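Local coordinates for protein PHOX (Pseudomonas fluorescens, PDB 4A9V) that catalyses phosphate-ester hydrolysis as a PhoX-type alkaline phosphatase, using a complex iron-calcium cofactor held by a beta-propeller, at residues A[184-189]-A[275-280]; A[286-291]-A[432-437]; A[305-308]-A[314-317]. One frame throughout, in Å; residues are numbered along the deposited sequence.

Interaction 1: residues A[184-189]-A[275-280]; sequences TPWGTY and AALAET. With LI (lithium ion), chain C.
Thr184 and Leu277 come within 6.5 Å of each other at their CA atoms, where a type I turn from Thr184 to Gly187 passes beside strand 276-279 without any hydrogen bond between the two segments. Gly187 N bonds to Thr184 O across the turn, and Thr184 N to Thr188 O (2.9 Å) closes the hairpin around it; the positive phi of Gly187 completes the type I turn plus G1 bulge. Leu277 points its side chain at this turn and makes all the direct contacts from its strand. Its CG lies 4.1 Å from Thr184 CA, while the CD1 methyl reaches two partners, Pro185 CD at 4.1 Å and Trp186 CH2 at 4.2 Å. The indole folds back along its own turn (chi1 52°), so that Thr184 CB sits 3.4 Å above the centre of the Trp186 ring. Glu251 accepts a bond from Trp186 NE1 and also pairs with Thr188 OG1, tying the indole to the residue that follows the turn. Further along the strand, Glu279 takes no part in the packing, but a lithium ion is modelled against its carboxylate, with OE1 at 1.9 Å and OE2 at 2.0 Å; the ion's position is doubtful because it also lies implausibly close to CD. Two waters lie farther off, and one of them donates to Thr280 O. Leu277 additionally rests on Leu190 of strand 189-193 and on Val287 of strand 284-290. The contact thus joins the hairpin of strands 178-183 and 189-193 to the edge strand 276-279 of the next sheet.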
# COMPACT_ATOMS: atom_id res chain seq x y z
N THR A 184 -0.40 -3.44 13.96
CA THR A 184 0.57 -3.73 15.02
C THR A 184 -0.06 -4.63 16.08
O THR A 184 -1.27 -4.59 16.31
CB THR A 184 1.10 -2.46 15.70
OG1 THR A 184 0.11 -1.95 16.59
CG2 THR A 184 1.52 -1.41 14.69
N PRO A 185 0.79 -5.38 16.80
CA PRO A 185 0.27 -6.24 17.85
C PRO A 185 -0.08 -5.48 19.12
O PRO A 185 -0.61 -6.08 20.05
CB PRO A 185 1.41 -7.24 18.10
CG PRO A 185 2.63 -6.58 17.56
CD PRO A 185 2.17 -5.72 16.43
N TRP A 186 0.14 -4.16 19.14
CA TRP A 186 -0.34 -3.33 20.24
C TRP A 186 -1.54 -2.50 19.85
O TRP A 186 -1.88 -1.53 20.52
CB TRP A 186 0.78 -2.44 20.80
CG TRP A 186 1.52 -1.62 19.77
CD1 TRP A 186 1.29 -0.30 19.42
CD2 TRP A 186 2.67 -2.04 18.97
NE1 TRP A 186 2.16 0.10 18.44
CE2 TRP A 186 3.03 -0.90 18.14
CE3 TRP A 186 3.42 -3.21 18.88
CZ2 TRP A 186 4.03 -0.98 17.18
CZ3 TRP A 186 4.44 -3.26 17.93
CH2 TRP A 186 4.74 -2.18 17.12
N GLY A 187 -2.30 -2.99 18.86
CA GLY A 187 -3.65 -2.49 18.62
C GLY A 187 -3.71 -1.18 17.85
O GLY A 187 -4.70 -0.45 17.94
N THR A 188 -2.71 -0.93 17.01
CA THR A 188 -2.71 0.26 16.18
C THR A 188 -2.54 -0.06 14.70
O THR A 188 -2.21 -1.18 14.31
CB THR A 188 -1.65 1.28 16.63
OG1 THR A 188 -0.35 0.73 16.40
CG2 THR A 188 -1.83 1.67 18.10
N TYR A 189 -2.87 0.95 13.89
CA TYR A 189 -2.87 0.85 12.45
C TYR A 189 -1.75 1.72 11.89
O TYR A 189 -1.57 2.86 12.34
CB TYR A 189 -4.21 1.36 11.92
CG TYR A 189 -4.38 1.28 10.42
CD1 TYR A 189 -4.46 0.06 9.80
CD2 TYR A 189 -4.54 2.43 9.65
CE1 TYR A 189 -4.65 -0.04 8.43
CE2 TYR A 189 -4.73 2.34 8.28
CZ TYR A 189 -4.81 1.10 7.68
OH TYR A 189 -5.02 0.96 6.33
N ALA A 275 3.56 -1.78 5.34
CA ALA A 275 4.40 -1.90 6.52
C ALA A 275 4.09 -3.25 7.17
O ALA A 275 3.03 -3.44 7.75
CB ALA A 275 4.13 -0.76 7.48
N ALA A 276 4.96 -4.22 6.94
CA ALA A 276 4.72 -5.61 7.32
C ALA A 276 5.34 -5.89 8.68
O ALA A 276 6.56 -5.82 8.84
CB ALA A 276 5.29 -6.56 6.28
N LEU A 277 4.50 -6.21 9.67
CA LEU A 277 4.97 -6.43 11.03
C LEU A 277 5.51 -7.84 11.23
O LEU A 277 4.89 -8.82 10.83
CB LEU A 277 3.84 -6.18 12.03
CG LEU A 277 3.76 -4.77 12.62
CD1 LEU A 277 4.90 -4.50 13.59
CD2 LEU A 277 3.71 -3.71 11.53
N ALA A 278 6.59 -7.93 12.00
CA ALA A 278 7.12 -9.18 12.50
C ALA A 278 7.74 -8.90 13.86
O ALA A 278 7.66 -7.78 14.37
CB ALA A 278 8.14 -9.76 11.53
N GLU A 279 8.38 -9.90 14.44
CA GLU A 279 8.96 -9.76 15.76
C GLU A 279 10.26 -10.54 15.77
O GLU A 279 10.33 -11.65 15.25
CB GLU A 279 7.98 -10.32 16.80
CG GLU A 279 8.37 -10.12 18.26
CD GLU A 279 7.29 -10.53 19.26
OE1 GLU A 279 6.18 -10.94 18.86
OE2 GLU A 279 7.51 -10.36 20.48
N THR A 280 11.31 -9.95 16.35
CA THR A 280 12.56 -10.68 16.55
C THR A 280 12.38 -11.79 17.59
O THR A 280 11.42 -11.79 18.36
CB THR A 280 13.69 -9.75 17.04
OG1 THR A 280 13.40 -9.34 18.37
CG2 THR A 280 13.86 -8.55 16.14
LI LI C . 7.57 -12.10 19.46
O HOH W 1 9.35 -13.72 18.58
O HOH W 2 6.74 -12.92 21.67

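Interaction 2: residues A[286-291]-A[432-437]; sequences VVYMGD and WRTDRD
The phenol ring of Tyr288 overlaps the NE1-CZ2 edge of the Trp432 indole in an offset edge-to-face pair, the indole edge turned to the face of the phenol, with ring planes at 72°. The closest approach is Tyr288 CE1 to Trp432 NE1 at 3.7 Å, and Tyr288 CD1 lies 3.8 Å from Trp432 CZ2, in the indole plane. Val286 CG1 lies over the opposite face of the Tyr288 ring, offset toward the rim. The backbones stay well apart, 11.5 Å between Tyr288 CA and Trp432 CA at the nearest, so long side chains alone bridge strands 284-290 and 428-434. Trp432 reaches across with CG between its backbone N and carbonyl carbon (chi1 60°). At the far end of the phenol, a water in the ring plane lies 2.9 Å from Tyr288 OH and donates to Thr434 OG1 at 2.8 Å. The same hydroxyl pairs with His439, and Thr434 OG1 with the backbone oxygen of Asp438. Val398 of strand 398-402 touches both rings, consistent with packing between propeller blades. The chemistry is uneven: the phenol oxygen has both a water and a histidine partner, whereas the buried Trp432 NE1 has no hydrogen-bond acceptor in the model. Any compensation for its N-H would probably come from the pi electrons of Tyr288, a weak electrostatic gain added to what is mainly apolar ring packing.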
# COMPACT_ATOMS: atom_id res chain seq x y z
N VAL A 286 9.56 -5.55 14.26
CA VAL A 286 10.19 -5.44 12.95
C VAL A 286 9.13 -4.99 11.96
O VAL A 286 8.00 -5.47 11.98
CB VAL A 286 10.78 -6.81 12.52
CG1 VAL A 286 11.39 -6.73 11.13
CG2 VAL A 286 11.80 -7.29 13.55
N VAL A 287 9.51 -4.02 11.13
CA VAL A 287 8.61 -3.52 10.09
C VAL A 287 9.33 -3.53 8.75
O VAL A 287 10.29 -2.78 8.55
CB VAL A 287 8.12 -2.08 10.40
CG1 VAL A 287 7.05 -1.68 9.40
CG2 VAL A 287 7.63 -1.96 11.83
N TYR A 288 8.92 -4.42 7.85
CA TYR A 288 9.48 -4.45 6.48
C TYR A 288 8.68 -3.50 5.58
O TYR A 288 7.45 -3.44 5.67
CB TYR A 288 9.42 -5.87 5.90
CG TYR A 288 10.26 -6.89 6.63
CD1 TYR A 288 11.63 -6.96 6.41
CD2 TYR A 288 9.69 -7.84 7.46
CE1 TYR A 288 12.40 -7.92 7.03
CE2 TYR A 288 10.45 -8.81 8.09
CZ TYR A 288 11.81 -8.86 7.85
OH TYR A 288 12.59 -9.82 8.45
N MET A 289 9.38 -2.75 4.73
CA MET A 289 8.78 -1.65 3.98
C MET A 289 9.36 -1.56 2.57
O MET A 289 10.57 -1.41 2.42
CB MET A 289 9.04 -0.33 4.70
CG MET A 289 8.35 -0.22 6.04
SD MET A 289 8.80 1.28 6.93
CE MET A 289 10.48 0.89 7.42
N GLY A 290 8.49 -1.43 1.58
CA GLY A 290 8.92 -1.16 0.21
C GLY A 290 8.75 0.30 -0.16
O GLY A 290 7.85 0.98 0.34
N ASP A 291 9.62 0.77 -1.06
CA ASP A 291 9.56 2.10 -1.67
C ASP A 291 9.17 1.93 -3.14
O ASP A 291 9.98 1.44 -3.93
CB ASP A 291 10.94 2.75 -1.56
CG ASP A 291 10.99 4.17 -2.05
OD1 ASP A 291 9.93 4.76 -2.38
OD2 ASP A 291 12.10 4.75 -2.06
N TRP A 432 12.06 -14.00 0.95
CA TRP A 432 13.27 -14.26 1.71
C TRP A 432 12.98 -14.94 3.01
O TRP A 432 11.89 -14.85 3.58
CB TRP A 432 14.15 -13.01 1.93
CG TRP A 432 13.50 -11.86 2.67
CD1 TRP A 432 13.55 -11.59 4.03
CD2 TRP A 432 12.84 -10.72 2.07
NE1 TRP A 432 12.95 -10.38 4.30
CE2 TRP A 432 12.51 -9.80 3.16
CE3 TRP A 432 12.52 -10.35 0.78
CZ2 TRP A 432 11.88 -8.58 2.93
CZ3 TRP A 432 11.88 -9.14 0.56
CH2 TRP A 432 11.54 -8.29 1.61
N ARG A 433 13.99 -15.67 3.47
CA ARG A 433 13.98 -16.37 4.75
C ARG A 433 15.12 -15.84 5.61
O ARG A 433 16.30 -16.00 5.28
CB ARG A 433 14.13 -17.87 4.55
CG ARG A 433 14.09 -18.64 5.86
CD ARG A 433 14.17 -20.13 5.61
NE ARG A 433 14.07 -20.86 6.86
CZ ARG A 433 14.05 -22.19 6.94
NH1 ARG A 433 14.11 -22.92 5.85
NH2 ARG A 433 13.90 -22.76 8.12
N THR A 434 14.75 -15.12 6.66
CA THR A 434 15.72 -14.50 7.54
C THR A 434 16.56 -15.57 8.25
O THR A 434 16.06 -16.63 8.62
CB THR A 434 14.99 -13.58 8.54
OG1 THR A 434 15.93 -12.70 9.17
CG2 THR A 434 14.21 -14.37 9.57
N ASP A 435 17.86 -15.31 8.41
CA ASP A 435 18.74 -16.32 8.96
C ASP A 435 18.28 -16.75 10.36
O ASP A 435 17.84 -15.92 11.17
CB ASP A 435 20.19 -15.83 9.01
CG ASP A 435 21.18 -16.93 9.37
OD1 ASP A 435 21.09 -18.03 8.79
OD2 ASP A 435 22.07 -16.68 10.21
N ARG A 436 18.40 -18.04 10.61
CA ARG A 436 18.00 -18.65 11.87
C ARG A 436 16.50 -18.50 12.14
O ARG A 436 16.03 -18.82 13.24
CB ARG A 436 18.82 -18.09 13.04
CG ARG A 436 20.32 -18.08 12.79
CD ARG A 436 21.10 -17.46 13.94
NE ARG A 436 20.68 -16.09 14.23
CZ ARG A 436 21.20 -14.99 13.67
NH1 ARG A 436 21.79 -15.07 12.47
NH2 ARG A 436 20.91 -13.80 14.17
N ASP A 437 15.74 -18.12 11.12
CA ASP A 437 14.33 -17.76 11.30
C ASP A 437 14.13 -16.71 12.39
O ASP A 437 13.04 -16.57 12.94
CB ASP A 437 13.47 -19.01 11.55
CG ASP A 437 13.50 -19.97 10.37
OD1 ASP A 437 13.24 -19.51 9.24
OD2 ASP A 437 13.87 -21.15 10.57
O HOH W 3 15.40 -10.14 8.07

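Interaction 3: residues A[305-308]-A[314-317]; sequences DKIN and ANRD
The side-chain amide of Asn315 binds both backbone polar groups of Asn308. Its OD1 receives the Asn308 N-H at 2.9 Å in a nearly straight bond (172°), the donor lying in the carbonyl plane on a lone pair of the amide oxygen. Its ND2 returns a bond to Asn308 O, also 2.9 Å long (167°); the acceptor lies in the amide plane, although the donor is tilted from the plane of the accepting carbonyl. One side-chain amide therefore serves Asn308 as a backbone partner in a beta bridge would, and the pair of bonds fixes the Asn315 amide's rotation. The first torsion of Asn315 (chi1 -59°) sets CG anti to its carbonyl carbon and beside its backbone N, from where the amide reaches Asn308. OD1 has a second donor, a water at 2.8 Å, which also donates to Lys306 O at 2.7 Å and so extends the link by two residues; ND2 also bonds to Ala312 O. Asn308 adds a van der Waals contact, its ND2 lying 3.7 Å from Ala314 CB, and its OD1 has a weak bond to Asn311 N. Ile307, whose CA is 3.6 Å from Asn315 OD1, turns the end of its side chain away, toward Pro185 and Trp186. The arrangement is that of a long irregular connection between antiparallel strands, here 296-303 and 322-329 of the propeller, closed by an asparagine side chain that pairs with backbone N and O.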
# COMPACT_ATOMS: atom_id res chain seq x y z
N ASP A 305 13.07 -1.23 21.64
CA ASP A 305 12.42 -1.85 22.79
C ASP A 305 11.68 -3.12 22.38
O ASP A 305 11.19 -3.26 21.26
CB ASP A 305 11.43 -0.86 23.41
CG ASP A 305 12.08 0.46 23.77
OD1 ASP A 305 13.22 0.45 24.28
OD2 ASP A 305 11.44 1.51 23.56
N LYS A 306 11.57 -4.03 23.34
CA LYS A 306 10.69 -5.17 23.20
C LYS A 306 9.24 -4.72 23.20
O LYS A 306 8.85 -3.81 23.94
CB LYS A 306 10.93 -6.17 24.34
CG LYS A 306 12.31 -6.80 24.30
CD LYS A 306 12.53 -7.72 25.48
CE LYS A 306 13.91 -8.36 25.43
NZ LYS A 306 14.85 -7.63 24.54
N ILE A 307 8.42 -5.40 22.41
CA ILE A 307 6.98 -5.23 22.47
C ILE A 307 6.48 -5.68 23.83
O ILE A 307 6.78 -6.79 24.27
CB ILE A 307 6.28 -6.06 21.39
CG1 ILE A 307 6.75 -5.64 20.00
CG2 ILE A 307 4.77 -5.95 21.52
CD1 ILE A 307 6.41 -6.65 18.92
N ASN A 308 5.69 -4.84 24.47
CA ASN A 308 4.99 -5.22 25.69
C ASN A 308 3.61 -5.74 25.32
O ASN A 308 2.70 -4.97 25.04
CB ASN A 308 4.88 -4.01 26.62
CG ASN A 308 4.36 -4.38 27.98
OD1 ASN A 308 3.57 -5.31 28.12
ND2 ASN A 308 4.80 -3.65 29.00
N ALA A 314 1.77 0.69 26.79
CA ALA A 314 3.19 0.85 27.13
C ALA A 314 4.07 0.96 25.89
O ALA A 314 5.23 1.35 25.98
CB ALA A 314 3.66 -0.28 28.02
N ASN A 315 3.51 0.62 24.73
CA ASN A 315 4.24 0.67 23.46
C ASN A 315 4.07 1.99 22.72
O ASN A 315 4.40 2.08 21.54
CB ASN A 315 3.77 -0.47 22.56
CG ASN A 315 3.97 -1.83 23.19
OD1 ASN A 315 5.11 -2.28 23.34
ND2 ASN A 315 2.89 -2.44 23.65
N ARG A 316 3.64 3.02 23.43
CA ARG A 316 3.34 4.31 22.81
C ARG A 316 4.46 4.76 21.87
O ARG A 316 4.20 5.31 20.80
CB ARG A 316 3.11 5.36 23.90
CG ARG A 316 2.66 6.71 23.37
CD ARG A 316 2.68 7.76 24.47
NE ARG A 316 4.05 8.10 24.85
CZ ARG A 316 4.41 8.56 26.04
NH1 ARG A 316 3.48 8.95 26.91
NH2 ARG A 316 5.68 8.82 26.29
N ASP A 317 5.70 4.67 22.35
CA ASP A 317 6.84 5.24 21.63
C ASP A 317 7.68 4.21 20.90
O ASP A 317 8.81 4.51 20.51
CB ASP A 317 7.75 6.02 22.59
CG ASP A 317 7.01 7.05 23.42
OD1 ASP A 317 6.10 7.71 22.88
OD2 ASP A 317 7.42 7.28 24.58
O HOH W 4 7.65 -1.34 24.01

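How the interactions relate
One segment of interaction 1 and both of interaction 2 reach the same sheet: strands 276-279 and 284-290 are consecutive neighbours, joined by probable backbone hydrogen bonds Ala278 N to Val286 O and Ala276 N to Tyr288 O. Interaction 2 is the buried one and relies on aromatic rings; interaction 1, partly buried, sets a single leucine against a hairpin turn. Interaction 3 lies farthest from the chain's centre, in a loop, and depends on amide hydrogen bonds and water. It nevertheless meets interaction 1, since Trp186 CB packs against Asn315 ND2. Interactions 2 and 3 do not touch, their nearest atoms being about 6 Å apart.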